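Local coordinates for protein probable chitinase (Chromobacterium violaceum, PDB 5JH8) that probably binds chitin and, as a likely family 18 glycoside hydrolase with a TIM-barrel fold, cleaves its beta-1,4 linkages, at residues L5-G10 with I142-A147; C66-N69 with N75-A78; V110-V115 with N121-F126. One frame throughout, in Å; residues are numbered along the deposited sequence. Where two conformers were deposited one is given.

In the fold
All three interactions belong to one (beta/alpha)8 barrel of the glycoside hydrolase family 18 type. Interaction 1 joins strands 3-8 and 142-146 across the interior; interactions 2 and 3 follow one another along the chain within the span it closes. Strand 63-68 of interaction 2 pairs with strand 107-111 of interaction 3, which pairs with 142-146, so segments 66-69, 110-115 and 142-147 lie on adjacent strands of the barrel wall. Their centres lie about 12 Å (1 and 2), 14 Å (1 and 3) and 10 Å (2 and 3) apart. Trp76, Asp111 and Glu113 line the pocket of the bound histidine, probably part of the sugar-binding cleft, with the Tyr7 side chain about 4 Å away.

Interaction 1. Residues L5-G10 with I142-A147; sequences LAYYSG and IVSVPA
Tyr7 and Ser144 bring their hydroxyls together inside the barrel, with Leu5 meeting Ile142 one layer deeper. Followed outward, the tyrosine leaves strand 3-8 at CB; its side chain also touches Ala29 of strand 27-35. CG then carries the ring inward. On one rim CE1 lies 3.9 Å from CD2 of Leu5, and on the other CE2 is 4.1 Å from SG of Cys66. Beyond CZ, the OH comes to 3.3 Å from OG of Ser144, while its hydrogen-bonding partner is OD1 of Asn109. The serine OG is in turn bonded to Gln174 OE1 and Asn109 ND2, and that same ND2 also reaches the carbonyl of Ile142. One asparagine amide therefore links both hydroxyls, which satisfies polar atoms buried in the barrel core.

Leu5 and Ile142 meet tip to tip, CD2 of the leucine lying 4.2 Å from CD1 of the isoleucine. The extended arm of Ile142 (chi2 177°) carries its CD1 forward to make this apolar touch.

The bound histidine lies about 4 Å from the Tyr7 side chain, so this layer borders the pocket. The two backbones stay more than 10 Å apart: strand 3-8 pairs with strands 27-35 and 293-297, whereas strand 142-146 lies between 107-111 and 172-176 in the far wall of the TIM barrel.

Interaction 2. Residues C66-N69 with N75-A78; sequences CVSN and NWSA
Asn69 and Trp76 cross at about a right angle, the amide plane turned 45° from the indole. The asparagine carbonyl comes in at the rim of the six-membered ring, near its plane, where OD1 lies 3.2 Å from CE3 of Trp76. Ser68 adds its CB 3.8 Å from CZ3 of the same ring. With chi1 of 60° setting CG of Asn69 between the backbone N and the carbonyl carbon, the amide can turn its other end to the chain at Ser77.

Two hydrogen bonds tie Asn69 to Ser77, one between backbones and one from the asparagine side chain. Ser77 N donates to Asn69 O at 2.9 Å, and Asn69 ND2 to Ser77 O, also at 2.9 Å. In the latter, the donor sits well above the carbonyl plane. ND2 has a second acceptor in Glu113 O, so the amide is held from two directions and its rotation fixed.

Trp76, thus braced along its benzo edge, touches the bound histidine and also packs on Asp111 and Glu113. Ser77 is the N-cap of helix 78-85, its OG bonded to Ile80 N. The contact closes the loop leading from strand 63-68, which lies between strands 27-35 and 107-111, into that helix.

Interaction 3. Residues V110-V115 with N121-F126; sequences VDFEAV and NNFSHF. With HIS (histidine), chain F.
The backbones of 110-115 and segment 121-126 of helix 120-135 lie closer at Val115 and Phe123, whose CA atoms are 7.9 Å apart, than at Val110 and Phe126, where the gap is 10.6 Å. Between them Phe112, Phe123 and Phe126 form an aromatic cluster. The Phe112 ring is close to parallel with both partners, its plane 25° from that of Phe123 and 10° from that of Phe126, yet the rings are slid apart and barely overlap. The closest approaches are between ring rims: CD2 of Phe112 lies 3.6 Å from CE1 of Phe123, and CE2 of Phe112 3.9 Å from CE2 of Phe126. Both helix rings reach toward segment 110-115 because their CG atoms stand anti to the backbone N. Two valines also border Phe123, CG2 of Val115 over one face and CG1 of Val110 at the edge.

This is the end of a TIM-barrel strand and the loop after it packed against the next helix, and Asp111-Phe112-Glu113 matches the end of the family 18 DxxDxDxE signature. While Phe112 turns to the helix, CB of Asp111 points away from it, to the pocket. There the bound histidine donates from ND1 to OD2 of Asp111 at 2.8 Å in a fairly straight bond (160°). Glu113 brings OE2 to 3.3 Å from CB of the same ligand, which is also hydrogen-bonded to Tyr178. Helices 78-85 and 89-96 also cover Phe126.

Interaction 1. Residues L5-G10 with I142-A147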
loop_
_atom_site.group_PDB
_atom_site.type_symbol
_atom_site.label_atom_id
_atom_site.label_comp_id
_atom_site.label_asym_id
_atom_site.label_seq_id
_atom_site.Cartn_x
_atom_site.Cartn_y
_atom_site.Cartn_z
ATOM N N LEU A 5 -4.821 2.617 -8.229
ATOM C CA LEU A 5 -4.953 1.288 -7.645
ATOM C C LEU A 5 -5.556 1.413 -6.258
ATOM O O LEU A 5 -4.922 1.934 -5.342
ATOM C CB LEU A 5 -3.578 0.622 -7.564
ATOM C CG LEU A 5 -3.546 -0.766 -6.929
ATOM C CD1 LEU A 5 -4.225 -1.809 -7.820
ATOM C CD2 LEU A 5 -2.100 -1.157 -6.669
ATOM N N ALA A 6 -6.771 0.908 -6.088
ATOM C CA ALA A 6 -7.409 0.874 -4.779
ATOM C C ALA A 6 -7.146 -0.470 -4.112
ATOM O O ALA A 6 -7.085 -1.498 -4.765
ATOM C CB ALA A 6 -8.918 1.090 -4.941
ATOM N N TYR A 7 -7.023 -0.454 -2.788
ATOM C CA TYR A 7 -6.860 -1.662 -1.982
ATOM C C TYR A 7 -8.206 -2.087 -1.398
ATOM O O TYR A 7 -8.845 -1.334 -0.663
ATOM C CB TYR A 7 -5.795 -1.478 -0.877
ATOM C CG TYR A 7 -4.429 -1.806 -1.430
ATOM C CD1 TYR A 7 -3.746 -0.915 -2.214
ATOM C CD2 TYR A 7 -3.907 -3.086 -1.302
ATOM C CE1 TYR A 7 -2.577 -1.260 -2.824
ATOM C CE2 TYR A 7 -2.721 -3.437 -1.887
ATOM C CZ TYR A 7 -2.066 -2.537 -2.671
ATOM O OH TYR A 7 -0.920 -2.885 -3.327
ATOM N N TYR A 8 -8.625 -3.305 -1.758
ATOM C CA TYR A 8 -9.841 -3.940 -1.251
ATOM C C TYR A 8 -9.407 -4.983 -0.230
ATOM O O TYR A 8 -8.958 -6.069 -0.587
ATOM C CB TYR A 8 -10.643 -4.550 -2.396
ATOM C CG TYR A 8 -11.967 -5.106 -1.943
ATOM C CD1 TYR A 8 -12.991 -4.266 -1.610
ATOM C CD2 TYR A 8 -12.183 -6.473 -1.821
ATOM C CE1 TYR A 8 -14.204 -4.754 -1.181
ATOM C CE2 TYR A 8 -13.400 -6.967 -1.369
ATOM C CZ TYR A 8 -14.420 -6.096 -1.052
ATOM O OH TYR A 8 -15.654 -6.537 -0.623
ATOM N N SER A 9 -9.600 -4.667 1.051
ATOM C CA SER A 9 -9.045 -5.439 2.144
ATOM C C SER A 9 -10.102 -5.586 3.229
ATOM O O SER A 9 -11.246 -5.147 3.078
ATOM C CB SER A 9 -7.789 -4.753 2.689
ATOM O OG SER A 9 -7.273 -5.499 3.769
ATOM N N GLY A 10 -9.700 -6.177 4.351
ATOM C CA GLY A 10 -10.622 -6.521 5.414
ATOM C C GLY A 10 -10.984 -5.361 6.319
ATOM O O GLY A 10 -10.567 -5.297 7.478
ATOM N N ILE A 142 2.549 -6.748 -9.685
ATOM C CA ILE A 142 2.786 -5.584 -8.827
ATOM C C ILE A 142 3.449 -6.084 -7.555
ATOM O O ILE A 142 2.944 -7.012 -6.924
ATOM C CB ILE A 142 1.466 -4.879 -8.468
ATOM C CG1 ILE A 142 0.725 -4.473 -9.735
ATOM C CG2 ILE A 142 1.729 -3.695 -7.534
ATOM C CD1 ILE A 142 -0.626 -3.843 -9.493
ATOM N N VAL A 143 4.561 -5.474 -7.162
ATOM C CA VAL A 143 5.237 -5.827 -5.912
ATOM C C VAL A 143 5.119 -4.637 -4.967
ATOM O O VAL A 143 5.589 -3.541 -5.284
ATOM C CB VAL A 143 6.703 -6.230 -6.129
ATOM C CG1 VAL A 143 7.338 -6.654 -4.804
ATOM C CG2 VAL A 143 6.803 -7.368 -7.132
ATOM N N SER A 144 4.515 -4.857 -3.801
ATOM C CA SER A 144 4.433 -3.828 -2.770
ATOM C C SER A 144 5.754 -3.798 -2.011
ATOM O O SER A 144 6.253 -4.837 -1.582
ATOM C CB SER A 144 3.269 -4.105 -1.815
ATOM O OG SER A 144 2.025 -4.067 -2.506
ATOM N N VAL A 145 6.352 -2.619 -1.903
ATOM C CA VAL A 145 7.616 -2.498 -1.183
ATOM C C VAL A 145 7.524 -1.373 -0.168
ATOM O O VAL A 145 6.756 -0.419 -0.347
ATOM C CB VAL A 145 8.802 -2.261 -2.127
ATOM C CG1 VAL A 145 8.945 -3.404 -3.086
ATOM C CG2 VAL A 145 8.645 -0.948 -2.857
ATOM N N PRO A 146 8.311 -1.450 0.895
ATOM C CA PRO A 146 8.402 -0.330 1.832
ATOM C C PRO A 146 9.039 0.869 1.147
ATOM O O PRO A 146 9.859 0.723 0.235
ATOM C CB PRO A 146 9.297 -0.866 2.963
ATOM C CG PRO A 146 9.355 -2.326 2.779
ATOM C CD PRO A 146 9.120 -2.605 1.346
ATOM N N ALA A 147 8.684 2.053 1.637
ATOM C CA ALA A 147 9.147 3.324 1.099
ATOM C C ALA A 147 10.344 3.799 1.908
ATOM O O ALA A 147 10.255 3.943 3.139
ATOM C CB ALA A 147 8.027 4.354 1.180
#

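Interaction 2. Residues C66-N69 with N75-A78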
loop_
_atom_site.group_PDB
_atom_site.type_symbol
_atom_site.label_atom_id
_atom_site.label_comp_id
_atom_site.label_asym_id
_atom_site.label_seq_id
_atom_site.Cartn_x
_atom_site.Cartn_y
_atom_site.Cartn_z
ATOM N N CYS A 66 -3.938 -10.028 -4.336
ATOM C CA CYS A 66 -2.913 -9.528 -3.416
ATOM C C CYS A 66 -2.652 -10.592 -2.360
ATOM O O CYS A 66 -3.541 -10.929 -1.566
ATOM C CB CYS A 66 -3.337 -8.183 -2.829
ATOM S SG CYS A 66 -2.220 -7.526 -1.567
ATOM N N VAL A 67 -1.442 -11.135 -2.409
ATOM C CA VAL A 67 -1.060 -12.330 -1.670
ATOM C C VAL A 67 0.061 -11.978 -0.699
ATOM O O VAL A 67 1.103 -11.448 -1.108
ATOM C CB VAL A 67 -0.612 -13.463 -2.616
ATOM C CG1 VAL A 67 -0.260 -14.698 -1.815
ATOM C CG2 VAL A 67 -1.671 -13.762 -3.661
ATOM N N SER A 68 -0.150 -12.300 0.568
ATOM C CA SER A 68 0.748 -11.896 1.634
ATOM C C SER A 68 1.414 -13.104 2.289
ATOM O O SER A 68 0.872 -14.218 2.313
ATOM C CB SER A 68 -0.018 -11.082 2.689
ATOM O OG SER A 68 -0.608 -9.923 2.108
ATOM N N ASN A 69 2.594 -12.851 2.863
ATOM C CA ASN A 69 3.327 -13.848 3.640
ATOM C C ASN A 69 2.965 -13.730 5.117
ATOM O O ASN A 69 3.791 -13.406 5.960
ATOM C CB ASN A 69 4.831 -13.676 3.455
ATOM C CG ASN A 69 5.318 -12.311 3.905
ATOM O OD1 ASN A 69 4.703 -11.299 3.608
ATOM N ND2 ASN A 69 6.449 -12.274 4.599
ATOM N N ASN A 75 0.544 -13.122 11.628
ATOM C CA ASN A 75 1.788 -12.364 11.688
ATOM C C ASN A 75 2.548 -12.427 10.376
ATOM O O ASN A 75 2.596 -13.470 9.719
ATOM C CB ASN A 75 2.714 -12.923 12.765
ATOM C CG ASN A 75 2.184 -12.704 14.154
ATOM O OD1 ASN A 75 1.628 -11.650 14.457
ATOM N ND2 ASN A 75 2.341 -13.705 15.007
ATOM N N TRP A 76 3.162 -11.305 10.008
ATOM C CA TRP A 76 4.107 -11.318 8.904
ATOM C C TRP A 76 5.209 -12.320 9.202
ATOM O O TRP A 76 5.715 -12.379 10.323
ATOM C CB TRP A 76 4.723 -9.933 8.708
ATOM C CG TRP A 76 3.770 -8.895 8.260
ATOM C CD1 TRP A 76 3.294 -7.851 8.992
ATOM C CD2 TRP A 76 3.172 -8.783 6.961
ATOM N NE1 TRP A 76 2.438 -7.096 8.232
ATOM C CE2 TRP A 76 2.351 -7.644 6.980
ATOM C CE3 TRP A 76 3.256 -9.535 5.784
ATOM C CZ2 TRP A 76 1.625 -7.238 5.870
ATOM C CZ3 TRP A 76 2.533 -9.109 4.671
ATOM C CH2 TRP A 76 1.727 -7.988 4.735
ATOM N N SER A 77 5.585 -13.102 8.192
ATOM C CA SER A 77 6.527 -14.201 8.380
ATOM C C SER A 77 7.718 -14.094 7.431
ATOM O O SER A 77 7.608 -14.400 6.236
ATOM C CB SER A 77 5.820 -15.531 8.188
ATOM O OG SER A 77 6.767 -16.574 8.186
ATOM N N ALA A 78 8.872 -13.722 7.984
ATOM C CA ALA A 78 10.103 -13.778 7.210
ATOM C C ALA A 78 10.387 -15.196 6.737
ATOM O O ALA A 78 10.910 -15.391 5.635
ATOM C CB ALA A 78 11.271 -13.263 8.055
#

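Interaction 3. Residues V110-V115 with N121-F126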
loop_
_atom_site.group_PDB
_atom_site.type_symbol
_atom_site.label_atom_id
_atom_site.label_comp_id
_atom_site.label_asym_id
_atom_site.label_seq_id
_atom_site.Cartn_x
_atom_site.Cartn_y
_atom_site.Cartn_z
ATOM N N VAL A 110 2.198 -9.147 -5.194
ATOM C CA VAL A 110 2.973 -9.737 -4.102
ATOM C C VAL A 110 3.121 -8.678 -3.018
ATOM O O VAL A 110 3.682 -7.605 -3.263
ATOM C CB VAL A 110 4.340 -10.223 -4.592
ATOM C CG1 VAL A 110 5.212 -10.592 -3.374
ATOM C CG2 VAL A 110 4.188 -11.418 -5.535
ATOM N N ASP A 111 2.596 -8.975 -1.829
ATOM C CA ASP A 111 2.705 -8.097 -0.663
ATOM C C ASP A 111 3.459 -8.887 0.394
ATOM O O ASP A 111 2.864 -9.450 1.320
ATOM C CB ASP A 111 1.338 -7.651 -0.180
ATOM C CG ASP A 111 1.436 -6.661 0.955
ATOM O OD1 ASP A 111 2.560 -6.212 1.263
ATOM O OD2 ASP A 111 0.403 -6.321 1.558
ATOM N N PHE A 112 4.773 -8.993 0.211
ATOM C CA PHE A 112 5.634 -9.691 1.164
ATOM C C PHE A 112 6.342 -8.649 2.019
ATOM O O PHE A 112 7.162 -7.875 1.512
ATOM C CB PHE A 112 6.679 -10.570 0.476
ATOM C CG PHE A 112 6.165 -11.901 -0.018
ATOM C CD1 PHE A 112 4.806 -12.185 -0.173
ATOM C CD2 PHE A 112 7.081 -12.861 -0.364
ATOM C CE1 PHE A 112 4.399 -13.410 -0.666
ATOM C CE2 PHE A 112 6.684 -14.069 -0.837
ATOM C CZ PHE A 112 5.344 -14.352 -0.987
ATOM N N GLU A 113 5.992 -8.616 3.298
ATOM C CA GLU A 113 6.552 -7.658 4.227
ATOM C C GLU A 113 7.377 -8.424 5.256
ATOM O O GLU A 113 7.231 -9.640 5.441
ATOM C CB GLU A 113 5.437 -6.810 4.843
ATOM C CG GLU A 113 4.626 -6.132 3.737
ATOM C CD GLU A 113 3.616 -5.106 4.198
ATOM O OE1 GLU A 113 3.755 -4.539 5.298
ATOM O OE2 GLU A 113 2.661 -4.866 3.424
ATOM N N ALA A 114 8.315 -7.717 5.885
ATOM C CA ALA A 114 9.256 -8.337 6.806
ATOM C C ALA A 114 10.162 -9.341 6.094
ATOM O O ALA A 114 10.661 -10.292 6.715
ATOM C CB ALA A 114 8.544 -8.975 8.002
ATOM N N VAL A 115 10.428 -9.114 4.805
ATOM C CA VAL A 115 11.444 -9.910 4.136
ATOM C C VAL A 115 12.768 -9.686 4.850
ATOM O O VAL A 115 13.188 -8.540 5.062
ATOM C CB VAL A 115 11.519 -9.559 2.642
ATOM C CG1 VAL A 115 12.711 -10.218 1.980
ATOM C CG2 VAL A 115 10.229 -9.951 1.932
ATOM N N ASN A 121 18.648 -11.094 -2.222
ATOM C CA ASN A 121 18.829 -11.656 -3.555
ATOM C C ASN A 121 17.865 -12.809 -3.828
ATOM O O ASN A 121 17.431 -12.997 -4.969
ATOM C CB ASN A 121 20.273 -12.090 -3.773
ATOM C CG ASN A 121 21.236 -10.917 -3.826
ATOM O OD1 ASN A 121 20.836 -9.763 -4.009
ATOM N ND2 ASN A 121 22.524 -11.211 -3.664
ATOM N N ASN A 122 17.508 -13.587 -2.805
ATOM C CA ASN A 122 16.515 -14.644 -2.980
ATOM C C ASN A 122 15.185 -14.060 -3.415
ATOM O O ASN A 122 14.537 -14.569 -4.329
ATOM C CB ASN A 122 16.323 -15.405 -1.668
ATOM C CG ASN A 122 17.521 -16.237 -1.287
ATOM O OD1 ASN A 122 18.271 -16.710 -2.147
ATOM N ND2 ASN A 122 17.699 -16.449 0.016
ATOM N N PHE A 123 14.752 -12.988 -2.754
ATOM C CA PHE A 123 13.470 -12.372 -3.074
ATOM C C PHE A 123 13.499 -11.755 -4.474
ATOM O O PHE A 123 12.543 -11.902 -5.248
ATOM C CB PHE A 123 13.115 -11.349 -1.989
ATOM C CG PHE A 123 11.753 -10.732 -2.178
ATOM C CD1 PHE A 123 10.616 -11.520 -2.260
ATOM C CD2 PHE A 123 11.613 -9.363 -2.295
ATOM C CE1 PHE A 123 9.364 -10.935 -2.456
ATOM C CE2 PHE A 123 10.355 -8.775 -2.473
ATOM C CZ PHE A 123 9.238 -9.563 -2.558
ATOM N N SER A 124 14.594 -11.078 -4.827
ATOM C CA SER A 124 14.714 -10.533 -6.173
ATOM C C SER A 124 14.579 -11.637 -7.203
ATOM O O SER A 124 13.920 -11.458 -8.233
ATOM C CB SER A 124 16.069 -9.856 -6.337
ATOM O OG SER A 124 16.133 -8.731 -5.495
ATOM N N HIS A 125 15.220 -12.782 -6.943
ATOM C CA HIS A 125 15.176 -13.888 -7.888
ATOM C C HIS A 125 13.766 -14.448 -8.008
ATOM O O HIS A 125 13.281 -14.693 -9.118
ATOM C CB HIS A 125 16.171 -14.978 -7.486
ATOM C CG HIS A 125 16.215 -16.116 -8.452
ATOM N ND1 HIS A 125 15.672 -17.343 -8.159
ATOM C CD2 HIS A 125 16.679 -16.202 -9.721
ATOM C CE1 HIS A 125 15.828 -18.152 -9.191
ATOM N NE2 HIS A 125 16.440 -17.485 -10.151
ATOM N N PHE A 126 13.080 -14.619 -6.876
ATOM C CA PHE A 126 11.687 -15.066 -6.901
ATOM C C PHE A 126 10.836 -14.149 -7.763
ATOM O O PHE A 126 10.052 -14.618 -8.595
ATOM C CB PHE A 126 11.154 -15.133 -5.470
ATOM C CG PHE A 126 9.646 -15.243 -5.362
ATOM C CD1 PHE A 126 8.961 -16.334 -5.860
ATOM C CD2 PHE A 126 8.908 -14.240 -4.742
ATOM C CE1 PHE A 126 7.578 -16.403 -5.746
ATOM C CE2 PHE A 126 7.541 -14.321 -4.630
ATOM C CZ PHE A 126 6.877 -15.394 -5.127
HETATM N N HIS F . -0.514 -2.680 6.184
HETATM C CA HIS F . -1.271 -3.700 5.465
HETATM C C HIS F . -1.604 -4.853 6.401
HETATM O O HIS F . -0.939 -5.074 7.421
HETATM C CB HIS F . -0.486 -4.194 4.246
HETATM C CG HIS F . -0.377 -3.182 3.145
HETATM N ND1 HIS F . -0.033 -3.523 1.854
HETATM C CD2 HIS F . -0.546 -1.839 3.145
HETATM C CE1 HIS F . -0.020 -2.439 1.102
HETATM N NE2 HIS F . -0.305 -1.398 1.865
HETATM O OXT HIS F . -2.563 -5.585 6.151
#